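Local coordinates for protein DynF (Micromonospora chersina, PDB 6UBL) that is of unknown function but belongs to the dynemicin (enediyne) biosynthetic pathway and holds palmitic acid inside a beta-barrel fold, at residues P12-G24 with T31-N43. Sequence-based numbering, arbitrary orientation. Where two conformers were deposited one is given.
With PLM (palmitic acid), chain C.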
ATOM      1  N   PRO A  12      -5.708  15.508  -0.176  1.00 22.49           N
ATOM      2  CA  PRO A  12      -5.363  16.572  -1.128  1.00 22.48           C
ATOM      3  C   PRO A  12      -4.802  17.811  -0.446  1.00 23.50           C
ATOM      4  O   PRO A  12      -5.226  18.198   0.647  1.00 24.67           O
ATOM      5  CB  PRO A  12      -6.690  16.872  -1.839  1.00 25.12           C
ATOM      6  CG  PRO A  12      -7.533  15.656  -1.624  1.00 26.39           C
ATOM      7  CD  PRO A  12      -7.131  15.125  -0.276  1.00 23.81           C
ATOM      8  N   VAL A  13      -3.828  18.429  -1.115  1.00 24.39           N
ATOM      9  CA  VAL A  13      -3.182  19.657  -0.667  1.00 23.60           C
ATOM     10  C   VAL A  13      -3.264  20.673  -1.798  1.00 26.24           C
ATOM     11  O   VAL A  13      -2.990  20.344  -2.955  1.00 26.96           O
ATOM     12  CB  VAL A  13      -1.713  19.399  -0.288  1.00 24.64           C
ATOM     13  CG1 VAL A  13      -0.997  20.702   0.006  1.00 26.54           C
ATOM     14  CG2 VAL A  13      -1.629  18.450   0.910  1.00 25.90           C
ATOM     15  N   GLN A  14      -3.625  21.906  -1.457  0.59 24.73           N
ATOM     16  CA  GLN A  14      -3.785  22.954  -2.453  0.59 26.97           C
ATOM     17  C   GLN A  14      -2.434  23.412  -2.977  0.59 27.10           C
ATOM     18  O   GLN A  14      -1.458  23.519  -2.227  0.59 27.88           O
ATOM     19  CB  GLN A  14      -4.516  24.140  -1.837  0.59 31.42           C
ATOM     20  CG  GLN A  14      -4.549  25.377  -2.715  0.59 35.87           C
ATOM     21  CD  GLN A  14      -5.692  26.311  -2.348  0.59 50.54           C
ATOM     22  OE1 GLN A  14      -6.814  25.867  -2.101  0.59 62.47           O
ATOM     23  NE2 GLN A  14      -5.408  27.610  -2.303  0.59 47.91           N
ATOM     24  N   THR A  15      -2.381  23.687  -4.280  1.00 28.08           N
ATOM     25  CA  THR A  15      -1.198  24.271  -4.897  1.00 30.84           C
ATOM     26  C   THR A  15      -1.424  25.714  -5.311  1.00 29.30           C
ATOM     27  O   THR A  15      -0.459  26.465  -5.448  1.00 29.72           O
ATOM     28  CB  THR A  15      -0.757  23.497  -6.148  1.00 33.29           C
ATOM     29  OG1 THR A  15      -1.768  23.561  -7.148  1.00 35.78           O
ATOM     30  CG2 THR A  15      -0.462  22.042  -5.808  1.00 31.85           C
ATOM     31  N   GLU A  16      -2.669  26.106  -5.583  1.00 30.50           N
ATOM     32  CA  GLU A  16      -2.931  27.476  -5.999  1.00 30.30           C
ATOM     33  C   GLU A  16      -2.435  28.446  -4.939  1.00 33.02           C
ATOM     34  O   GLU A  16      -2.704  28.273  -3.746  1.00 37.03           O
ATOM     35  CB  GLU A  16      -4.433  27.679  -6.210  1.00 31.97           C
ATOM     36  CG  GLU A  16      -4.915  27.224  -7.562  1.00 38.78           C
ATOM     37  CD  GLU A  16      -4.399  28.106  -8.679  1.00 44.79           C
ATOM     38  OE1 GLU A  16      -3.990  29.257  -8.400  1.00 42.25           O
ATOM     39  OE2 GLU A  16      -4.391  27.648  -9.839  1.00 53.33           O
ATOM     40  N   GLY A  17      -1.701  29.463  -5.379  1.00 31.55           N
ATOM     41  CA  GLY A  17      -1.153  30.460  -4.483  1.00 34.82           C
ATOM     42  C   GLY A  17       0.046  30.015  -3.675  1.00 35.99           C
ATOM     43  O   GLY A  17       0.503  30.778  -2.813  1.00 39.32           O
ATOM     44  N   VAL A  18       0.543  28.803  -3.891  1.00 31.58           N
ATOM     45  CA  VAL A  18       1.672  28.259  -3.142  1.00 31.15           C
ATOM     46  C   VAL A  18       2.939  28.439  -3.977  1.00 31.17           C
ATOM     47  O   VAL A  18       2.990  27.941  -5.116  1.00 31.44           O
ATOM     48  CB  VAL A  18       1.449  26.783  -2.795  1.00 28.93           C
ATOM     49  CG1 VAL A  18       2.612  26.250  -1.976  1.00 28.87           C
ATOM     50  CG2 VAL A  18       0.126  26.618  -2.047  1.00 32.23           C
ATOM     51  N   PRO A  19       3.954  29.142  -3.479  1.00 30.60           N
ATOM     52  CA  PRO A  19       5.132  29.411  -4.310  1.00 30.65           C
ATOM     53  C   PRO A  19       6.031  28.195  -4.464  1.00 29.05           C
ATOM     54  O   PRO A  19       6.170  27.357  -3.569  1.00 29.02           O
ATOM     55  CB  PRO A  19       5.870  30.515  -3.541  1.00 33.04           C
ATOM     56  CG  PRO A  19       5.531  30.232  -2.113  1.00 34.77           C
ATOM     57  CD  PRO A  19       4.094  29.732  -2.137  1.00 32.62           C
ATOM     58  N   ASN A  20       6.665  28.123  -5.623  1.00 28.12           N
ATOM     59  CA  ASN A  20       7.729  27.163  -5.837  1.00 26.06           C
ATOM     60  C   ASN A  20       8.978  27.570  -5.069  1.00 26.87           C
ATOM     61  O   ASN A  20       9.278  28.759  -4.893  1.00 30.54           O
ATOM     62  CB  ASN A  20       8.022  27.086  -7.327  1.00 26.83           C
ATOM     63  CG  ASN A  20       7.063  26.178  -8.051  1.00 27.83           C
ATOM     64  OD1 ASN A  20       7.212  24.962  -8.045  1.00 27.20           O
ATOM     65  ND2 ASN A  20       6.010  26.769  -8.618  1.00 31.44           N
ATOM     66  N   VAL A  21       9.706  26.558  -4.614  1.00 27.40           N
ATOM     67  CA  VAL A  21      10.976  26.727  -3.928  1.00 27.10           C
ATOM     68  C   VAL A  21      12.052  26.053  -4.764  1.00 27.25           C
ATOM     69  O   VAL A  21      11.908  24.886  -5.159  1.00 25.92           O
ATOM     70  CB  VAL A  21      10.937  26.137  -2.509  1.00 27.45           C
ATOM     71  CG1 VAL A  21      12.204  26.492  -1.756  1.00 28.22           C
ATOM     72  CG2 VAL A  21       9.700  26.629  -1.756  1.00 28.09           C
ATOM     73  N   TYR A  22      13.128  26.791  -5.031  1.00 28.48           N
ATOM     74  CA  TYR A  22      14.217  26.340  -5.882  1.00 28.16           C
ATOM     75  C   TYR A  22      15.540  26.512  -5.153  1.00 29.70           C
ATOM     76  O   TYR A  22      15.600  27.025  -4.031  1.00 29.40           O
ATOM     77  CB  TYR A  22      14.277  27.188  -7.157  1.00 30.38           C
ATOM     78  CG  TYR A  22      13.036  27.098  -7.999  1.00 29.31           C
ATOM     79  CD1 TYR A  22      12.758  25.955  -8.728  1.00 31.05           C
ATOM     80  CD2 TYR A  22      12.150  28.149  -8.052  1.00 30.99           C
ATOM     81  CE1 TYR A  22      11.619  25.874  -9.502  1.00 29.80           C
ATOM     82  CE2 TYR A  22      11.005  28.085  -8.812  1.00 29.22           C
ATOM     83  CZ  TYR A  22      10.755  26.938  -9.541  1.00 28.95           C
ATOM     84  OH  TYR A  22       9.610  26.877 -10.307  1.00 32.87           O
ATOM     85  N   ALA A  23      16.610  26.070  -5.817  1.00 29.18           N
ATOM     86  CA  ALA A  23      17.959  26.216  -5.281  1.00 31.26           C
ATOM     87  C   ALA A  23      18.221  27.643  -4.819  1.00 31.80           C
ATOM     88  O   ALA A  23      17.809  28.611  -5.467  1.00 32.53           O
ATOM     89  CB  ALA A  23      18.988  25.831  -6.348  1.00 33.03           C
ATOM     90  N   GLY A  24      18.937  27.763  -3.700  1.00 35.04           N
ATOM     91  CA  GLY A  24      19.195  29.052  -3.093  1.00 40.74           C
ATOM     92  C   GLY A  24      18.445  29.164  -1.781  1.00 45.04           C
ATOM     93  O   GLY A  24      18.932  29.746  -0.806  1.00 48.42           O
ATOM     94  N   THR A  31      12.574  23.316  11.837  1.00 30.48           N
ATOM     95  CA  THR A  31      11.782  24.527  11.630  1.00 32.20           C
ATOM     96  C   THR A  31      10.646  24.251  10.656  1.00 29.65           C
ATOM     97  O   THR A  31      10.909  23.933   9.476  1.00 32.58           O
ATOM     98  CB  THR A  31      12.685  25.648  11.121  1.00 35.33           C
ATOM     99  OG1 THR A  31      13.719  25.902  12.077  1.00 35.66           O
ATOM    100  CG2 THR A  31      11.894  26.923  10.879  1.00 35.53           C
ATOM    101  N   PRO A  32       9.390  24.305  11.096  1.00 29.64           N
ATOM    102  CA  PRO A  32       8.270  24.106  10.159  1.00 28.46           C
ATOM    103  C   PRO A  32       8.255  25.211   9.116  1.00 31.16           C
ATOM    104  O   PRO A  32       8.191  26.404   9.463  1.00 31.08           O
ATOM    105  CB  PRO A  32       7.032  24.185  11.067  1.00 30.59           C
ATOM    106  CG  PRO A  32       7.548  23.811  12.451  1.00 33.49           C
ATOM    107  CD  PRO A  32       8.922  24.446  12.486  1.00 31.59           C
ATOM    108  N   PRO A  33       8.337  24.876   7.826  1.00 29.57           N
ATOM    109  CA  PRO A  33       8.426  25.922   6.799  1.00 30.84           C
ATOM    110  C   PRO A  33       7.065  26.465   6.391  1.00 30.45           C
ATOM    111  O   PRO A  33       6.024  25.831   6.566  1.00 29.28           O
ATOM    112  CB  PRO A  33       9.074  25.192   5.616  1.00 28.74           C
ATOM    113  CG  PRO A  33       8.566  23.784   5.754  1.00 28.46           C
ATOM    114  CD  PRO A  33       8.507  23.524   7.246  1.00 31.33           C
ATOM    115  N   GLU A  34       7.101  27.670   5.826  0.64 31.32           N
ATOM    116  CA  GLU A  34       5.935  28.211   5.156  0.64 33.33           C
ATOM    117  C   GLU A  34       5.572  27.297   3.987  0.64 29.71           C
ATOM    118  O   GLU A  34       6.447  26.637   3.416  0.64 28.34           O
ATOM    119  CB  GLU A  34       6.247  29.609   4.615  0.64 41.28           C
ATOM    120  CG  GLU A  34       6.795  30.581   5.649  0.64 50.17           C
ATOM    121  CD  GLU A  34       5.734  31.078   6.611  0.64 54.23           C
ATOM    122  OE1 GLU A  34       4.857  31.856   6.188  0.64 55.95           O
ATOM    123  OE2 GLU A  34       5.776  30.683   7.795  0.64 55.73           O
ATOM    124  N   PRO A  35       4.296  27.229   3.611  1.00 26.83           N
ATOM    125  CA  PRO A  35       3.919  26.360   2.488  1.00 28.50           C
ATOM    126  C   PRO A  35       4.688  26.705   1.217  1.00 25.00           C
ATOM    127  O   PRO A  35       4.955  27.876   0.922  1.00 29.53           O
ATOM    128  CB  PRO A  35       2.413  26.591   2.316  1.00 33.17           C
ATOM    129  CG  PRO A  35       2.058  27.746   3.183  1.00 36.24           C
ATOM    130  CD  PRO A  35       3.127  27.873   4.238  1.00 32.60           C
ATOM    131  N   GLY A  36       5.032  25.665   0.463  1.00 26.04           N
ATOM    132  CA  GLY A  36       5.741  25.838  -0.791  1.00 27.14           C
ATOM    133  C   GLY A  36       5.726  24.541  -1.564  1.00 23.92           C
ATOM    134  O   GLY A  36       5.332  23.490  -1.049  1.00 23.63           O
ATOM    135  N   ILE A  37       6.143  24.636  -2.823  1.00 25.06           N
ATOM    136  CA  ILE A  37       6.315  23.477  -3.686  1.00 24.24           C
ATOM    137  C   ILE A  37       7.813  23.238  -3.803  1.00 24.26           C
ATOM    138  O   ILE A  37       8.527  24.031  -4.431  1.00 24.90           O
ATOM    139  CB  ILE A  37       5.683  23.701  -5.066  1.00 26.59           C
ATOM    140  CG1 ILE A  37       4.194  24.028  -4.943  1.00 28.49           C
ATOM    141  CG2 ILE A  37       5.890  22.451  -5.917  1.00 27.89           C
ATOM    142  CD1 ILE A  37       3.564  24.491  -6.235  1.00 29.14           C
ATOM    143  N   ASP A  38       8.292  22.134  -3.237  1.00 24.37           N
ATOM    144  CA  ASP A  38       9.716  21.838  -3.262  1.00 23.87           C
ATOM    145  C   ASP A  38      10.078  21.215  -4.604  1.00 24.55           C
ATOM    146  O   ASP A  38       9.466  20.227  -5.025  1.00 25.29           O
ATOM    147  CB  ASP A  38      10.057  20.875  -2.123  1.00 24.38           C
ATOM    148  CG  ASP A  38       9.842  21.494  -0.755  1.00 25.45           C
ATOM    149  OD1 ASP A  38      10.049  22.711  -0.614  1.00 26.53           O
ATOM    150  OD2 ASP A  38       9.455  20.761   0.178  1.00 25.27           O
ATOM    151  N   ASN A  39      11.091  21.780  -5.260  1.00 24.45           N
ATOM    152  CA  ASN A  39      11.622  21.254  -6.516  1.00 24.98           C
ATOM    153  C   ASN A  39      12.946  20.600  -6.156  1.00 25.43           C
ATOM    154  O   ASN A  39      13.943  21.286  -5.941  1.00 25.90           O
ATOM    155  CB  ASN A  39      11.795  22.370  -7.532  1.00 26.06           C
ATOM    156  CG  ASN A  39      10.465  22.962  -7.976  1.00 27.05           C
ATOM    157  OD1 ASN A  39       9.910  22.560  -9.003  1.00 28.07           O
ATOM    158  ND2 ASN A  39       9.941  23.901  -7.200  1.00 26.72           N
ATOM    159  N   LEU A  40      12.948  19.273  -6.065  1.00 25.87           N
ATOM    160  CA  LEU A  40      14.042  18.540  -5.444  1.00 24.49           C
ATOM    161  C   LEU A  40      14.625  17.471  -6.354  1.00 26.40           C
ATOM    162  O   LEU A  40      13.897  16.784  -7.073  1.00 26.07           O
ATOM    163  CB  LEU A  40      13.542  17.846  -4.169  1.00 26.04           C
ATOM    164  CG  LEU A  40      13.060  18.748  -3.041  1.00 24.64           C
ATOM    165  CD1 LEU A  40      12.210  17.937  -2.064  1.00 24.26           C
ATOM    166  CD2 LEU A  40      14.241  19.383  -2.338  1.00 28.32           C
ATOM    167  N   GLY A  41      15.938  17.293  -6.260  1.00 26.59           N
ATOM    168  CA  GLY A  41      16.568  16.167  -6.905  1.00 24.22           C
ATOM    169  C   GLY A  41      16.335  14.877  -6.133  1.00 25.07           C
ATOM    170  O   GLY A  41      16.048  14.886  -4.935  1.00 26.47           O
ATOM    171  N   ILE A  42      16.460  13.756  -6.843  1.00 25.90           N
ATOM    172  CA  ILE A  42      16.276  12.435  -6.249  1.00 24.57           C
ATOM    173  C   ILE A  42      16.979  11.403  -7.120  1.00 26.33           C
ATOM    174  O   ILE A  42      17.048  11.542  -8.339  1.00 27.43           O
ATOM    175  CB  ILE A  42      14.769  12.114  -6.068  1.00 26.55           C
ATOM    176  CG1 ILE A  42      14.583  10.744  -5.396  1.00 27.52           C
ATOM    177  CG2 ILE A  42      14.039  12.132  -7.409  1.00 30.37           C
ATOM    178  CD1 ILE A  42      13.141  10.413  -5.062  1.00 31.91           C
ATOM    179  N   ASN A  43      17.502  10.359  -6.485  1.00 26.34           N
ATOM    180  CA  ASN A  43      17.999   9.182  -7.184  1.00 26.46           C
ATOM    181  C   ASN A  43      17.438   7.940  -6.498  1.00 25.71           C
ATOM    182  O   ASN A  43      16.988   7.988  -5.344  1.00 26.24           O
ATOM    183  CB  ASN A  43      19.527   9.142  -7.266  1.00 28.36           C
ATOM    184  CG  ASN A  43      20.198   9.161  -5.915  1.00 32.71           C
ATOM    185  OD1 ASN A  43      20.018   8.250  -5.108  1.00 30.96           O
ATOM    186  ND2 ASN A  43      20.975  10.208  -5.657  1.00 41.16           N
TER
HETATM  187  C1  PLM C 301       8.901  17.677   1.317  1.00 26.72           C
HETATM  188  O1  PLM C 301       8.958  18.194   0.118  1.00 27.89           O
HETATM  189  O2  PLM C 301       9.051  18.316   2.326  1.00 28.65           O
HETATM  190  C2  PLM C 301       8.654  16.201   1.324  1.00 30.96           C
HETATM  191  C3  PLM C 301       9.533  15.387   0.412  1.00 33.20           C
HETATM  192  C4  PLM C 301       9.179  13.940   0.581  1.00 38.34           C
HETATM  193  C5  PLM C 301       9.372  13.103  -0.627  1.00 39.44           C
HETATM  194  C6  PLM C 301       8.906  11.683  -0.409  1.00 47.12           C
HETATM  195  C7  PLM C 301       9.876  10.696  -1.000  1.00 56.47           C
HETATM  196  C8  PLM C 301      10.256  11.044  -2.418  1.00 61.11           C
HETATM  197  C9  PLM C 301       9.103  11.013  -3.383  1.00 62.79           C
HETATM  198  CA  PLM C 301       8.976   9.679  -4.066  1.00 66.98           C
HETATM  199  CB  PLM C 301       9.997   9.517  -5.174  1.00 67.92           C
HETATM  200  CC  PLM C 301       9.424   8.813  -6.367  1.00 64.69           C
HETATM  201  CD  PLM C 301       9.912   7.404  -6.570  1.00 57.49           C
HETATM  202  CE  PLM C 301       8.875   6.571  -7.278  1.00 50.83           C
HETATM  203  CF  PLM C 301       9.393   5.348  -7.968  1.00 50.35           C
HETATM  204  CG  PLM C 301       8.309   4.599  -8.658  1.00 51.13           C
HETATM  205  O   HOH W   1       9.272  24.410 -11.184  1.00 36.11           O
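Both amide hydrogens of Asn-39 are spent on the neighbouring segment: ND2 reaches Asn-20 OD1 (3.0 Å, 173° at the hydrogen) and also the backbone O of Val-21. This grip sits where strand 20-21 forms a short parallel ladder with barrel strand 37-50. The register rests on three backbone bonds: Ile-37 N to Pro-19 O, Val-21 N to Ile-37 O, both 2.8 Å, and a longer one of 3.2 Å from Asn-39 N to Val-21 O. Val-21 O thus takes two donors, the backbone N nearly along the C=O axis and ND2 from above the carbonyl plane. By contrast, the Asn-20 bond lies in the carbonyl plane, on a lone pair. Arg-65 also binds both asparagine oxygens; together with the ND2 bonds this holds the Asn-39 amide in rotation. The planes of the Tyr-22 ring and the Asn-39 amide are 23° apart, with Tyr-22 CE1 3.5 Å from Asn-39 ND2, and a water joins Tyr-22 OH to Asn-39 OD1. Ahead of the ladder, the chi1 of Val-18 (-178°) sets CG1 opposite the backbone N, bringing it 3.4 Å from Gly-36 CA. Asp-38 lies beside Val-21, its carboxylate also engaged by Arg-68 and Tyr-205 at the head of the palmitic acid, where Asp-38 OD2 stands 2.6 Å from ligand O1.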